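Local atomic coordinates of alcohol dehydrogenase superfamily protein (Novosphingobium aromaticivorans, PDB entry 3GAZ), a protein that probably acts as an NADP-dependent oxidoreductase of the medium-chain dehydrogenase/reductase type, although its substrate is not established. Residues Thr137-Leu142 and Asp218-Asp222. Sequence-based numbering, arbitrary orientation.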
loop_
_atom_site.group_PDB
_atom_site.type_symbol
_atom_site.label_atom_id
_atom_site.label_comp_id
_atom_site.label_asym_id
_atom_site.label_seq_id
_atom_site.Cartn_x
_atom_site.Cartn_y
_atom_site.Cartn_z
ATOM N N THR A 137 -6.414 12.304 14.514
ATOM C CA THR A 137 -7.795 12.286 14.059
ATOM C C THR A 137 -8.554 13.442 14.709
ATOM O O THR A 137 -9.248 14.204 14.031
ATOM C CB THR A 137 -8.471 10.942 14.409
ATOM O OG1 THR A 137 -7.793 9.878 13.723
ATOM C CG2 THR A 137 -9.934 10.952 13.997
ATOM N N ALA A 138 -8.397 13.584 16.022
ATOM C CA ALA A 138 -9.058 14.652 16.766
ATOM C C ALA A 138 -8.610 16.029 16.283
ATOM O O ALA A 138 -9.422 16.951 16.148
ATOM C CB ALA A 138 -8.758 14.510 18.252
ATOM N N TRP A 139 -7.315 16.162 16.023
ATOM C CA TRP A 139 -6.744 17.430 15.576
ATOM C C TRP A 139 -7.197 17.849 14.178
ATOM O O TRP A 139 -7.501 19.024 13.944
ATOM C CB TRP A 139 -5.218 17.351 15.617
ATOM C CG TRP A 139 -4.535 18.649 15.308
ATOM C CD1 TRP A 139 -4.266 19.170 14.073
ATOM C CD2 TRP A 139 -4.051 19.603 16.261
ATOM N NE1 TRP A 139 -3.641 20.392 14.199
ATOM C CE2 TRP A 139 -3.495 20.679 15.531
ATOM C CE3 TRP A 139 -4.029 19.650 17.662
ATOM C CZ2 TRP A 139 -2.926 21.796 16.158
ATOM C CZ3 TRP A 139 -3.462 20.764 18.287
ATOM C CH2 TRP A 139 -2.917 21.818 17.531
ATOM N N GLU A 140 -7.242 16.904 13.245
ATOM C CA GLU A 140 -7.655 17.249 11.892
ATOM C C GLU A 140 -9.079 17.777 11.879
ATOM O O GLU A 140 -9.412 18.654 11.088
ATOM C CB GLU A 140 -7.545 16.044 10.954
ATOM C CG GLU A 140 -6.144 15.461 10.873
ATOM C CD GLU A 140 -5.918 14.648 9.613
ATOM O OE1 GLU A 140 -6.830 13.888 9.211
ATOM O OE2 GLU A 140 -4.816 14.765 9.031
ATOM N N GLY A 141 -9.916 17.246 12.766
ATOM C CA GLY A 141 -11.297 17.684 12.815
ATOM C C GLY A 141 -11.490 19.004 13.531
ATOM O O GLY A 141 -12.133 19.922 13.011
ATOM N N LEU A 142 -10.916 19.104 14.725
ATOM C CA LEU A 142 -11.041 20.299 15.550
ATOM C C LEU A 142 -10.255 21.514 15.079
ATOM O O LEU A 142 -10.726 22.644 15.209
ATOM C CB LEU A 142 -10.621 19.989 16.987
ATOM C CG LEU A 142 -11.442 18.974 17.781
ATOM C CD1 LEU A 142 -10.730 18.675 19.099
ATOM C CD2 LEU A 142 -12.842 19.516 18.021
ATOM N N ASP A 218 -21.438 25.523 18.903
ATOM C CA ASP A 218 -20.706 26.067 17.756
ATOM C C ASP A 218 -20.038 24.953 16.950
ATOM O O ASP A 218 -20.007 24.990 15.716
ATOM C CB ASP A 218 -19.609 27.035 18.206
ATOM C CG ASP A 218 -20.147 28.255 18.927
ATOM O OD1 ASP A 218 -21.111 28.872 18.426
ATOM O OD2 ASP A 218 -19.590 28.602 19.989
ATOM N N LEU A 219 -19.502 23.963 17.660
ATOM C CA LEU A 219 -18.804 22.854 17.017
ATOM C C LEU A 219 -19.181 21.497 17.609
ATOM O O LEU A 219 -19.188 21.329 18.825
ATOM C CB LEU A 219 -17.291 23.073 17.156
ATOM C CG LEU A 219 -16.312 22.045 16.584
ATOM C CD1 LEU A 219 -16.544 21.861 15.083
ATOM C CD2 LEU A 219 -14.888 22.534 16.849
ATOM N N VAL A 220 -19.507 20.536 16.747
ATOM C CA VAL A 220 -19.849 19.188 17.203
ATOM C C VAL A 220 -18.926 18.162 16.546
ATOM O O VAL A 220 -18.827 18.104 15.321
ATOM C CB VAL A 220 -21.302 18.803 16.850
ATOM C CG1 VAL A 220 -21.591 17.381 17.342
ATOM C CG2 VAL A 220 -22.288 19.791 17.486
ATOM N N TYR A 221 -18.243 17.360 17.358
ATOM C CA TYR A 221 -17.358 16.343 16.808
ATOM C C TYR A 221 -17.932 14.949 17.032
ATOM O O TYR A 221 -17.984 14.458 18.159
ATOM C CB TYR A 221 -15.958 16.417 17.432
ATOM C CG TYR A 221 -14.897 15.704 16.605
ATOM C CD1 TYR A 221 -15.136 14.438 16.069
ATOM C CD2 TYR A 221 -13.663 16.299 16.355
ATOM C CE1 TYR A 221 -14.173 13.781 15.299
ATOM C CE2 TYR A 221 -12.689 15.649 15.586
ATOM C CZ TYR A 221 -12.954 14.392 15.061
ATOM O OH TYR A 221 -12.006 13.744 14.297
ATOM N N ASP A 222 -18.363 14.320 15.944
ATOM C CA ASP A 222 -18.914 12.978 15.995
ATOM C C ASP A 222 -17.785 11.963 15.875
ATOM O O ASP A 222 -17.103 11.910 14.853
ATOM C CB ASP A 222 -19.905 12.773 14.844
ATOM C CG ASP A 222 -20.256 11.316 14.635
ATOM O OD1 ASP A 222 -20.502 10.614 15.637
ATOM O OD2 ASP A 222 -20.292 10.870 13.469
#
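Y221, on a strand of the parallel Rossmann-type sheet, reaches across to helix 132-145 and brings the most surface to this buried contact. Y221 OH donates a hydrogen bond to T137 O (2.8 Å), a backbone carbonyl that also accepts a weak helical bond from G141 N (3.4 Å). The ring packs against G141, and Y221 CE2 lies 3.7 Å from G141 CA; a β-carbon there would clash with the ring, so the missing side chain makes the room. L142 continues along the same ring edge toward the strand: its CD2 meets Y221 CD2 at 3.7 Å, near the ring plane, and L219 CD2 at 3.8 Å. L219 and Y221 both point toward the helix, whereas V220 between them turns away to S232 of helix 227-235 on the other side of the sheet. The segments 137-142 and 219-222 run roughly antiparallel (148°), with axes 9.8 Å apart at closest approach. A138 packs on helix 162-173. Apolar contacts thus join helix to sheet, while one directed bond gives the buried tyrosine hydroxyl an acceptor for its proton.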